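Local coordinates for protein 6-aminohexanoate-dimer hydrolase (PDB 4GB7) that probably hydrolyses the amide bond of 6-aminohexanoate dimers, by-products of nylon-6 manufacture, using a fold related to the serine beta-lactamases, at residues T175-A180 with N251-T256; L185-V190 with G343-G348; S245-N250 with I353-Q358; F369-L372 with T378-I381. One frame throughout, in Å; residues are numbered along the deposited sequence.

Contact 1 of 4, residues T175-A180 with N251-T256; sequences TPFGKA and NGSTET
Phe177 extends from the short helix 176-179 and lays its ring on the first turn of helix 251-265, where it meets Gly252, Ser253 and Thr256. The packing is mostly aromatic ring against backbone. One ring face lies over Gly252, with Phe177 CZ 3.6 Å from Gly252 CA and Phe177 CE1 3.5 Å from Gly252 C. Gly252 has no side chain, and the ring fills the space into which one would project. CE1 of Phe177 also comes obliquely to within 3.4 Å of Ser253 N and close to the Ser253 hydroxyl. The first torsion of Phe177 (chi1 -72°) sets CG beside its own backbone N, aiming the ring at the helix. At the root of the ring, Thr256 OG1 sits 3.4 Å from Phe177 CB. Both helices belong to the beta-lactamase family region of the chain; Asn251, at the head of the second, is the Asn of a Tyr-x-Asn sequence begun by Tyr249 and is hydrogen-bonded to Lys143. No hydrogen bond crosses between the two segments; those beside the ring are internal to each. Thr256 OG1 donates to Gly252 O over 2.9 Å, tilted 29° from the carbonyl plane, and Thr256 N reaches that oxygen from the opposite face over 2.9 Å. Two donors thus grip Gly252 O, and the OG1 bond fixes the hydroxyl beside the ring. On the other helix, Thr175 is the N-cap, its OG1 accepting a weak bond from Gly178 N at 3.4 Å. Apolar cover comes from Leu185 and Leu234, each touching both Phe177 and Thr256.

Contact 2 of 4, residues L185-V190 with G343-G348; sequences LMDMQV and GELAIG
Leu345, Asp187 and Gln189 share one first torsion, with CG beside the backbone N (chi1 -64°, -70° and -69°), and with it the ends of Asp187 and Gln189 both reach the same leucine methyl. The CD2 methyl of Leu345 does all the direct touching. It lies 3.5 Å from Gln189 NE2, where the leucine branch crosses the extended glutamine at about a right angle, and 3.9 Å from Asp187 OD2. A water makes the polar link between the segments: it accepts from Gln189 NE2 at 3.3 Å and donates to Ala346 O at 2.8 Å. The turn that presents Asp187 and Gln189 is a Schellman motif closing helix 182-186. Met188, modelled as selenomethionine and with positive phi, is its C-prime residue; Met188 N bonds to Leu185 O at 3.0 Å, and Gln189 N returns to the carbonyl of the residue just before Leu185. The carboxylate beside the leucine methyl has its polar partners elsewhere: Asp187 OD1 is hydrogen-bonded to His356 ND1 and Asn357 N, and OD2 to Gln183 NE2, which together should hold the group's rotation. Leu345 is itself tied to strand 354-356 through backbone bonding with Tyr355, and its side chain also touches His356.

Contact 3 of 4, residues S245-N250 with I353-Q358; sequences SVFSYN and ISYHNQ
Tyr355, on the short strand 354-356, receives two aromatic side chains from the loop 245-250. Phe247 makes the closer approach: its CE1 stands over one face of the Tyr355 ring, toward the rim, 3.5 Å from Tyr355 CG and 3.7 Å from Tyr355 CB. The ring planes meet at 53° with centroids 5.2 Å apart, an oblique pair. With CG anti to the backbone N (chi1 -173°), Tyr355 stretches away from its strand toward the loop; Phe247 extends to meet it in the same conformation (chi1 175°), and the two side chains cross at about a right angle. Farther out along the tyrosine, Tyr249 brings CE1 to 3.9 Å from Tyr355 OH and 4.1 Å from Tyr355 CE2, again obliquely. Met188, modelled as selenomethionine, touches both Phe247 and Tyr355. The phenol oxygen of Tyr249 points elsewhere, hydrogen-bonded to Ser140 OG, with a nitrate ion, probably from the crystallisation liquor, about 3 Å from the side chain. Asn250, next in the chain, is the N-cap of helix 251-265, its OD1 holding Gly252 N. Ser140 and Lys143 form a Ser-x-x-Lys sequence and Tyr249 begins a Tyr-x-Asn; their meeting is consistent with the active site of the class C beta-lactamase-like serine hydrolases, with Tyr355 packed against the tyrosine of that site.

Contact 4 of 4, residues F369-L372 with T378-I381; sequences FEVL and TLYI
Phe369 and Ile381 form a hydrogen-bonded antiparallel pair, with Phe369 N to Ile381 O at 3.0 Å and Ile381 N to Phe369 O at 2.9 Å. The next such pair repeats the pattern: Val371 N to Leu379 O and Leu379 N to Val371 O are both 2.9 Å. Between them Glu370 CA-H approaches Leu379 O. Phe369 has its CG between the backbone N and the carbonyl carbon (chi1 58°), which swings the ring across to the partner strand; Ile381 CB makes a CH-pi contact over its face, 4.1 Å from the centroid and 17° off the normal. Val371 CG1 packs on Leu379 CB at 3.7 Å on this same side. On the other side, Glu370 OE1 meets the edge of the Tyr380 ring in its plane, 3.4 Å from Tyr380 CD1, and Leu372 CD2 runs alongside Thr378. Beyond this shell, Trp359 sets its ring edge-to-face with Phe369, helix 307-318 covers Leu379 and Ile381, and helix 402-417 covers Leu372, Thr378 and Tyr380, whose OH bonds to Asn364. The two strands are a beta hairpin of a five-stranded antiparallel sheet, 369-373 being an outer strand with Glu370 also backbone-bonded to Trp360; helices cover both faces, as in the beta-lactamase fold.

Contacts 1, 2 and 3 form one continuous cluster, their segments alternating along the chain. Contacts 2 and 3 nearly coincide, with centres about 3 Å apart, and Glu344 O and Ser354 OG, 2.6 Å apart, probably form a hydrogen bond between them. Contact 1 joins them through Thr254 OG1 and Gln358 OE1, 2.7 Å apart, and through Met188, whose SE lies 3.7 Å from Ser253 CB. Contact 4 stands apart in the sheet, its centre about 15 Å from that of contact 3, yet Val371 CG2 comes to 4.1 Å from Gln358 O. Tyr249 of contact 3 is a likely member of the active site; its side chain lies about 3 Å, and that of Leu372 of contact 4 about 4 Å, from bound nitrate.

Contact 1 of 4, residues T175-A180 with N251-T256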
loop_
_atom_site.group_PDB
_atom_site.type_symbol
_atom_site.label_atom_id
_atom_site.label_comp_id
_atom_site.label_asym_id
_atom_site.label_seq_id
_atom_site.Cartn_x
_atom_site.Cartn_y
_atom_site.Cartn_z
ATOM N N THR A 175 12.303 -23.498 3.021
ATOM C CA THR A 175 12.965 -22.187 2.771
ATOM C C THR A 175 12.484 -21.175 3.786
ATOM O O THR A 175 11.510 -21.416 4.443
ATOM C CB THR A 175 12.731 -21.657 1.343
ATOM O OG1 THR A 175 11.380 -21.191 1.203
ATOM C CG2 THR A 175 13.052 -22.733 0.297
ATOM N N PRO A 176 13.151 -20.004 3.901
ATOM C CA PRO A 176 12.752 -19.092 4.949
ATOM C C PRO A 176 11.284 -18.604 4.901
ATOM O O PRO A 176 10.621 -18.499 5.946
ATOM C CB PRO A 176 13.670 -17.909 4.714
ATOM C CG PRO A 176 14.920 -18.549 4.192
ATOM C CD PRO A 176 14.418 -19.599 3.270
ATOM N N PHE A 177 10.820 -18.202 3.725
ATOM C CA PHE A 177 9.383 -17.821 3.596
ATOM C C PHE A 177 8.471 -19.020 3.719
ATOM O O PHE A 177 7.348 -18.884 4.179
ATOM C CB PHE A 177 9.068 -17.045 2.310
ATOM C CG PHE A 177 9.600 -15.639 2.313
ATOM C CD1 PHE A 177 9.113 -14.710 3.211
ATOM C CD2 PHE A 177 10.584 -15.260 1.422
ATOM C CE1 PHE A 177 9.586 -13.413 3.218
ATOM C CE2 PHE A 177 11.067 -13.971 1.428
ATOM C CZ PHE A 177 10.582 -13.072 2.341
ATOM N N GLY A 178 8.953 -20.191 3.333
ATOM C CA GLY A 178 8.193 -21.419 3.497
ATOM C C GLY A 178 7.898 -21.855 4.919
ATOM O O GLY A 178 6.784 -22.379 5.236
ATOM N N LYS A 179 8.886 -21.650 5.770
ATOM C CA LYS A 179 8.854 -22.065 7.159
ATOM C C LYS A 179 8.036 -21.142 8.015
ATOM O O LYS A 179 7.628 -21.511 9.116
ATOM C CB LYS A 179 10.306 -22.224 7.676
ATOM C CG LYS A 179 11.001 -23.408 7.028
ATOM C CD LYS A 179 12.521 -23.444 7.209
ATOM C CE LYS A 179 12.988 -23.994 8.528
ATOM N NZ LYS A 179 14.470 -23.783 8.607
ATOM N N ALA A 180 7.803 -19.920 7.547
ATOM C CA ALA A 180 6.988 -18.983 8.300
ATOM C C ALA A 180 5.528 -19.375 8.245
ATOM O O ALA A 180 5.036 -19.837 7.207
ATOM C CB ALA A 180 7.135 -17.590 7.713
ATOM N N ASN A 251 8.854 -6.968 1.545
ATOM C CA ASN A 251 7.965 -7.219 0.390
ATOM C C ASN A 251 7.715 -8.702 0.162
ATOM O O ASN A 251 6.633 -9.103 -0.235
ATOM C CB ASN A 251 8.590 -6.681 -0.883
ATOM C CG ASN A 251 8.670 -5.170 -0.923
ATOM O OD1 ASN A 251 7.846 -4.462 -0.359
ATOM N ND2 ASN A 251 9.695 -4.673 -1.598
ATOM N N GLY A 252 8.750 -9.502 0.331
ATOM C CA GLY A 252 8.669 -10.929 0.115
ATOM C C GLY A 252 7.606 -11.617 0.907
ATOM O O GLY A 252 7.051 -12.655 0.440
ATOM N N SER A 253 7.322 -11.117 2.108
ATOM C CA SER A 253 6.277 -11.729 2.923
ATOM C C SER A 253 4.911 -11.602 2.242
ATOM O O SER A 253 4.161 -12.564 2.114
ATOM C CB SER A 253 6.231 -11.128 4.338
ATOM O OG SER A 253 7.441 -11.404 5.053
ATOM N N THR A 254 4.595 -10.399 1.758
ATOM C CA THR A 254 3.353 -10.194 1.018
ATOM C C THR A 254 3.330 -11.006 -0.284
ATOM O O THR A 254 2.292 -11.569 -0.660
ATOM C CB THR A 254 3.193 -8.708 0.694
ATOM O OG1 THR A 254 3.533 -7.954 1.851
ATOM C CG2 THR A 254 1.732 -8.385 0.265
ATOM N N GLU A 255 4.473 -11.094 -0.969
ATOM C CA GLU A 255 4.551 -11.847 -2.233
ATOM C C GLU A 255 4.269 -13.310 -1.971
ATOM O O GLU A 255 3.604 -13.968 -2.795
ATOM C CB GLU A 255 5.878 -11.675 -2.936
ATOM C CG GLU A 255 6.206 -10.246 -3.383
ATOM C CD GLU A 255 5.244 -9.621 -4.376
ATOM O OE1 GLU A 255 4.384 -10.324 -4.971
ATOM O OE2 GLU A 255 5.344 -8.370 -4.533
ATOM N N THR A 256 4.734 -13.816 -0.831
ATOM C CA THR A 256 4.459 -15.222 -0.469
ATOM C C THR A 256 2.953 -15.446 -0.245
ATOM O O THR A 256 2.338 -16.414 -0.729
ATOM C CB THR A 256 5.284 -15.652 0.738
ATOM O OG1 THR A 256 6.699 -15.519 0.444
ATOM C CG2 THR A 256 4.997 -17.135 1.124
#

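Contact 2 of 4, residues L185-V190 with G343-G348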
loop_
_atom_site.group_PDB
_atom_site.type_symbol
_atom_site.label_atom_id
_atom_site.label_comp_id
_atom_site.label_asym_id
_atom_site.label_seq_id
_atom_site.Cartn_x
_atom_site.Cartn_y
_atom_site.Cartn_z
ATOM N N LEU A 185 3.854 -14.047 8.388
ATOM C CA LEU A 185 3.952 -13.273 7.138
ATOM C C LEU A 185 3.059 -12.029 7.202
ATOM O O LEU A 185 3.513 -10.864 6.892
ATOM C CB LEU A 185 3.613 -14.149 5.929
ATOM C CG LEU A 185 4.556 -15.297 5.617
ATOM C CD1 LEU A 185 3.906 -16.348 4.717
ATOM C CD2 LEU A 185 5.864 -14.862 4.977
HETATM N N MSE A 186 1.806 -12.247 7.571
HETATM C CA MSE A 186 0.827 -11.150 7.777
HETATM C C MSE A 186 1.352 -10.035 8.703
HETATM O O MSE A 186 1.109 -8.826 8.465
HETATM C CB MSE A 186 -0.492 -11.707 8.328
HETATM C CG MSE A 186 -1.336 -12.495 7.339
HETATM SE SE MSE A 186 -2.176 -11.281 6.093
HETATM C CE MSE A 186 -3.768 -11.036 7.119
ATOM N N ASP A 187 2.101 -10.432 9.737
ATOM C CA ASP A 187 2.623 -9.486 10.717
ATOM C C ASP A 187 4.053 -9.000 10.442
ATOM O O ASP A 187 4.646 -8.328 11.307
ATOM C CB ASP A 187 2.522 -10.087 12.137
ATOM C CG ASP A 187 1.074 -10.193 12.628
ATOM O OD1 ASP A 187 0.247 -9.389 12.164
ATOM O OD2 ASP A 187 0.769 -11.112 13.413
HETATM N N MSE A 188 4.619 -9.363 9.291
HETATM C CA MSE A 188 5.951 -8.919 8.929
HETATM C C MSE A 188 6.980 -9.349 10.006
HETATM O O MSE A 188 7.797 -8.598 10.443
HETATM C CB MSE A 188 5.965 -7.406 8.682
HETATM C CG MSE A 188 5.340 -7.065 7.378
HETATM SE SE MSE A 188 6.088 -7.750 5.810
HETATM C CE MSE A 188 5.274 -6.500 4.584
ATOM N N GLN A 189 6.905 -10.602 10.418
ATOM C CA GLN A 189 7.827 -11.133 11.386
ATOM C C GLN A 189 8.784 -12.209 10.791
ATOM O O GLN A 189 9.310 -13.087 11.508
ATOM C CB GLN A 189 7.070 -11.661 12.579
ATOM C CG GLN A 189 6.403 -10.591 13.423
ATOM C CD GLN A 189 5.475 -11.166 14.447
ATOM O OE1 GLN A 189 5.155 -12.355 14.414
ATOM N NE2 GLN A 189 5.058 -10.343 15.388
ATOM N N VAL A 190 9.034 -12.099 9.494
ATOM C CA VAL A 190 9.940 -12.976 8.766
ATOM C C VAL A 190 11.169 -12.177 8.350
ATOM O O VAL A 190 11.078 -11.173 7.582
ATOM C CB VAL A 190 9.223 -13.600 7.545
ATOM C CG1 VAL A 190 10.121 -14.611 6.887
ATOM C CG2 VAL A 190 7.853 -14.222 7.970
ATOM N N GLY A 343 2.732 -1.750 22.663
ATOM C CA GLY A 343 3.597 -2.829 23.152
ATOM C C GLY A 343 3.306 -4.209 22.574
ATOM O O GLY A 343 4.090 -5.187 22.776
ATOM N N GLU A 344 2.175 -4.319 21.890
ATOM C CA GLU A 344 1.798 -5.565 21.211
ATOM C C GLU A 344 2.119 -5.395 19.742
ATOM O O GLU A 344 1.792 -4.340 19.151
ATOM C CB GLU A 344 0.304 -5.873 21.342
ATOM C CG GLU A 344 -0.157 -6.094 22.764
ATOM C CD GLU A 344 -1.649 -6.331 22.886
ATOM O OE1 GLU A 344 -2.450 -5.907 21.999
ATOM O OE2 GLU A 344 -2.011 -6.947 23.907
ATOM N N LEU A 345 2.759 -6.414 19.171
ATOM C CA LEU A 345 3.135 -6.411 17.751
ATOM C C LEU A 345 3.916 -5.140 17.431
ATOM O O LEU A 345 3.690 -4.508 16.388
ATOM C CB LEU A 345 1.896 -6.571 16.843
ATOM C CG LEU A 345 1.151 -7.902 16.985
ATOM C CD1 LEU A 345 -0.189 -7.880 16.260
ATOM C CD2 LEU A 345 2.022 -9.066 16.537
ATOM N N ALA A 346 4.858 -4.798 18.301
ATOM C CA ALA A 346 5.635 -3.561 18.145
ATOM C C ALA A 346 6.587 -3.726 16.978
ATOM O O ALA A 346 7.013 -4.837 16.667
ATOM C CB ALA A 346 6.426 -3.243 19.394
ATOM N N ILE A 347 6.937 -2.613 16.342
ATOM C CA ILE A 347 7.831 -2.659 15.195
ATOM C C ILE A 347 9.322 -2.745 15.606
ATOM O O ILE A 347 10.214 -2.861 14.762
ATOM C CB ILE A 347 7.574 -1.512 14.190
ATOM C CG1 ILE A 347 7.807 -0.129 14.811
ATOM C CG2 ILE A 347 6.195 -1.692 13.617
ATOM C CD1 ILE A 347 7.851 1.014 13.811
ATOM N N GLY A 348 9.579 -2.732 16.913
ATOM C CA GLY A 348 10.930 -2.889 17.438
ATOM C C GLY A 348 10.862 -2.790 18.947
ATOM O O GLY A 348 9.818 -2.454 19.498
HETATM O O HOH W 1 5.955 -7.209 15.727
#

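Contact 3 of 4, residues S245-N250 with I353-Q358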
loop_
_atom_site.group_PDB
_atom_site.type_symbol
_atom_site.label_atom_id
_atom_site.label_comp_id
_atom_site.label_asym_id
_atom_site.label_seq_id
_atom_site.Cartn_x
_atom_site.Cartn_y
_atom_site.Cartn_z
ATOM N N SER A 245 10.135 -13.824 15.556
ATOM C CA SER A 245 10.975 -13.328 16.652
ATOM C C SER A 245 11.056 -11.820 16.761
ATOM O O SER A 245 11.258 -11.289 17.869
ATOM C CB SER A 245 12.378 -13.928 16.564
ATOM O OG SER A 245 13.115 -13.408 15.483
ATOM N N VAL A 246 10.889 -11.133 15.633
ATOM C CA VAL A 246 10.973 -9.664 15.584
ATOM C C VAL A 246 10.281 -9.163 14.309
ATOM O O VAL A 246 10.178 -9.893 13.335
ATOM C CB VAL A 246 12.435 -9.166 15.591
ATOM C CG1 VAL A 246 13.174 -9.602 14.321
ATOM C CG2 VAL A 246 12.507 -7.663 15.809
ATOM N N PHE A 247 9.850 -7.917 14.330
ATOM C CA PHE A 247 9.347 -7.253 13.140
ATOM C C PHE A 247 10.495 -6.994 12.162
ATOM O O PHE A 247 11.543 -6.450 12.549
ATOM C CB PHE A 247 8.661 -5.936 13.522
ATOM C CG PHE A 247 8.200 -5.107 12.354
ATOM C CD1 PHE A 247 7.011 -5.389 11.743
ATOM C CD2 PHE A 247 8.938 -4.019 11.903
ATOM C CE1 PHE A 247 6.535 -4.617 10.704
ATOM C CE2 PHE A 247 8.474 -3.248 10.829
ATOM C CZ PHE A 247 7.262 -3.540 10.241
ATOM N N SER A 248 10.277 -7.350 10.889
ATOM C CA SER A 248 11.201 -7.046 9.805
ATOM C C SER A 248 10.371 -6.844 8.559
ATOM O O SER A 248 9.843 -7.812 7.991
ATOM C CB SER A 248 12.200 -8.194 9.587
ATOM O OG SER A 248 13.130 -7.852 8.580
ATOM N N TYR A 249 10.223 -5.583 8.146
ATOM C CA TYR A 249 9.399 -5.281 6.982
ATOM C C TYR A 249 10.019 -5.870 5.719
ATOM O O TYR A 249 11.180 -5.598 5.411
ATOM C CB TYR A 249 9.280 -3.785 6.852
ATOM C CG TYR A 249 8.244 -3.291 5.880
ATOM C CD1 TYR A 249 6.895 -3.202 6.231
ATOM C CD2 TYR A 249 8.613 -2.837 4.649
ATOM C CE1 TYR A 249 5.953 -2.683 5.359
ATOM C CE2 TYR A 249 7.681 -2.338 3.754
ATOM C CZ TYR A 249 6.360 -2.254 4.114
ATOM O OH TYR A 249 5.487 -1.727 3.211
ATOM N N ASN A 250 9.251 -6.686 4.987
ATOM C CA ASN A 250 9.764 -7.290 3.779
ATOM C C ASN A 250 8.658 -7.522 2.734
ATOM O O ASN A 250 7.704 -8.249 2.982
ATOM C CB ASN A 250 10.430 -8.631 4.131
ATOM C CG ASN A 250 11.424 -9.103 3.079
ATOM O OD1 ASN A 250 11.083 -9.265 1.897
ATOM N ND2 ASN A 250 12.688 -9.338 3.520
ATOM N N ILE A 353 4.803 2.301 17.883
ATOM C CA ILE A 353 4.118 1.896 16.632
ATOM C C ILE A 353 4.059 0.372 16.571
ATOM O O ILE A 353 5.028 -0.313 16.913
ATOM C CB ILE A 353 4.875 2.432 15.380
ATOM C CG1 ILE A 353 4.886 3.960 15.410
ATOM C CG2 ILE A 353 4.246 1.942 14.061
ATOM C CD1 ILE A 353 5.841 4.551 14.372
ATOM N N SER A 354 2.921 -0.141 16.152
ATOM C CA SER A 354 2.726 -1.572 15.976
ATOM C C SER A 354 2.361 -1.856 14.540
ATOM O O SER A 354 2.125 -0.939 13.758
ATOM C CB SER A 354 1.640 -2.114 16.888
ATOM O OG SER A 354 1.924 -1.908 18.245
ATOM N N TYR A 355 2.309 -3.144 14.208
ATOM C CA TYR A 355 1.988 -3.571 12.848
ATOM C C TYR A 355 1.247 -4.902 12.927
ATOM O O TYR A 355 1.716 -5.823 13.605
ATOM C CB TYR A 355 3.247 -3.762 12.059
ATOM C CG TYR A 355 3.084 -4.046 10.572
ATOM C CD1 TYR A 355 2.801 -5.315 10.103
ATOM C CD2 TYR A 355 3.230 -3.008 9.621
ATOM C CE1 TYR A 355 2.729 -5.579 8.735
ATOM C CE2 TYR A 355 3.137 -3.263 8.262
ATOM C CZ TYR A 355 2.850 -4.531 7.817
ATOM O OH TYR A 355 2.828 -4.791 6.472
ATOM N N HIS A 356 0.120 -4.996 12.229
ATOM C CA HIS A 356 -0.709 -6.200 12.269
ATOM C C HIS A 356 -1.408 -6.372 10.934
ATOM O O HIS A 356 -2.061 -5.445 10.448
ATOM C CB HIS A 356 -1.730 -6.088 13.404
ATOM C CG HIS A 356 -2.421 -7.400 13.754
ATOM N ND1 HIS A 356 -1.867 -8.616 13.512
ATOM C CD2 HIS A 356 -3.613 -7.636 14.399
ATOM C CE1 HIS A 356 -2.698 -9.578 13.938
ATOM N NE2 HIS A 356 -3.756 -8.990 14.506
ATOM N N ASN A 357 -1.262 -7.545 10.316
ATOM C CA ASN A 357 -2.013 -7.912 9.123
ATOM C C ASN A 357 -1.929 -6.907 7.970
ATOM O O ASN A 357 -2.913 -6.590 7.296
ATOM C CB ASN A 357 -3.483 -8.180 9.546
ATOM C CG ASN A 357 -3.596 -9.364 10.500
ATOM O OD1 ASN A 357 -2.770 -10.287 10.441
ATOM N ND2 ASN A 357 -4.597 -9.327 11.398
ATOM N N GLN A 358 -0.717 -6.437 7.751
ATOM C CA GLN A 358 -0.333 -5.541 6.659
ATOM C C GLN A 358 -0.634 -4.073 6.921
ATOM O O GLN A 358 -0.412 -3.239 6.036
ATOM C CB GLN A 358 -0.814 -6.009 5.277
ATOM C CG GLN A 358 -0.494 -7.494 4.954
ATOM C CD GLN A 358 0.992 -7.737 4.694
ATOM O OE1 GLN A 358 1.491 -7.506 3.589
ATOM N NE2 GLN A 358 1.701 -8.271 5.709
#

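Contact 4 of 4, residues F369-L372 with T378-I381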
loop_
_atom_site.group_PDB
_atom_site.type_symbol
_atom_site.label_atom_id
_atom_site.label_comp_id
_atom_site.label_asym_id
_atom_site.label_seq_id
_atom_site.Cartn_x
_atom_site.Cartn_y
_atom_site.Cartn_z
ATOM N N PHE A 369 -5.282 3.984 11.913
ATOM C CA PHE A 369 -4.451 2.966 11.356
ATOM C C PHE A 369 -4.227 3.332 9.883
ATOM O O PHE A 369 -4.986 4.076 9.292
ATOM C CB PHE A 369 -5.010 1.530 11.609
ATOM C CG PHE A 369 -6.399 1.282 11.065
ATOM C CD1 PHE A 369 -7.516 1.684 11.773
ATOM C CD2 PHE A 369 -6.580 0.654 9.860
ATOM C CE1 PHE A 369 -8.795 1.450 11.305
ATOM C CE2 PHE A 369 -7.863 0.420 9.357
ATOM C CZ PHE A 369 -8.978 0.824 10.062
ATOM N N GLU A 370 -3.128 2.868 9.325
ATOM C CA GLU A 370 -2.733 3.329 8.028
ATOM C C GLU A 370 -1.846 2.336 7.310
ATOM O O GLU A 370 -1.242 1.447 7.925
ATOM C CB GLU A 370 -1.997 4.679 8.152
ATOM C CG GLU A 370 -0.708 4.658 8.975
ATOM C CD GLU A 370 -0.044 5.969 9.265
ATOM O OE1 GLU A 370 -0.449 6.979 8.691
ATOM O OE2 GLU A 370 0.969 5.973 10.027
ATOM N N VAL A 371 -1.779 2.494 6.001
ATOM C CA VAL A 371 -0.750 1.857 5.166
ATOM C C VAL A 371 0.010 2.939 4.436
ATOM O O VAL A 371 -0.574 3.948 4.014
ATOM C CB VAL A 371 -1.334 0.710 4.291
ATOM C CG1 VAL A 371 -2.430 1.277 3.349
ATOM C CG2 VAL A 371 -0.207 -0.039 3.552
ATOM N N LEU A 372 1.312 2.716 4.292
ATOM C CA LEU A 372 2.246 3.734 3.801
ATOM C C LEU A 372 2.922 3.138 2.597
ATOM O O LEU A 372 3.099 1.896 2.539
ATOM C CB LEU A 372 3.282 4.046 4.866
ATOM C CG LEU A 372 2.689 4.648 6.149
ATOM C CD1 LEU A 372 3.683 4.519 7.316
ATOM C CD2 LEU A 372 2.272 6.091 5.911
ATOM N N THR A 378 -0.079 7.329 1.143
ATOM C CA THR A 378 -0.723 6.973 2.397
ATOM C C THR A 378 -2.206 6.683 2.177
ATOM O O THR A 378 -2.888 7.440 1.478
ATOM C CB THR A 378 -0.633 8.096 3.458
ATOM O OG1 THR A 378 0.742 8.474 3.663
ATOM C CG2 THR A 378 -1.250 7.658 4.816
ATOM N N LEU A 379 -2.665 5.585 2.786
ATOM C CA LEU A 379 -4.089 5.419 3.106
ATOM C C LEU A 379 -4.234 5.455 4.596
ATOM O O LEU A 379 -3.684 4.578 5.311
ATOM C CB LEU A 379 -4.644 4.091 2.566
ATOM C CG LEU A 379 -6.089 3.773 2.902
ATOM C CD1 LEU A 379 -7.130 4.798 2.434
ATOM C CD2 LEU A 379 -6.401 2.363 2.359
ATOM N N TYR A 380 -4.977 6.402 5.090
ATOM C CA TYR A 380 -5.053 6.704 6.549
ATOM C C TYR A 380 -6.536 6.676 6.980
ATOM O O TYR A 380 -7.391 7.369 6.394
ATOM C CB TYR A 380 -4.450 8.079 6.798
ATOM C CG TYR A 380 -4.551 8.616 8.218
ATOM C CD1 TYR A 380 -3.539 8.387 9.167
ATOM C CD2 TYR A 380 -5.624 9.390 8.619
ATOM C CE1 TYR A 380 -3.617 8.895 10.462
ATOM C CE2 TYR A 380 -5.715 9.899 9.906
ATOM C CZ TYR A 380 -4.689 9.674 10.819
ATOM O OH TYR A 380 -4.752 10.193 12.091
ATOM N N ILE A 381 -6.844 5.871 7.998
ATOM C CA ILE A 381 -8.209 5.710 8.454
ATOM C C ILE A 381 -8.264 6.109 9.913
ATOM O O ILE A 381 -7.541 5.526 10.751
ATOM C CB ILE A 381 -8.686 4.249 8.276
ATOM C CG1 ILE A 381 -8.486 3.835 6.766
ATOM C CG2 ILE A 381 -10.118 4.113 8.794
ATOM C CD1 ILE A 381 -8.822 2.419 6.502
#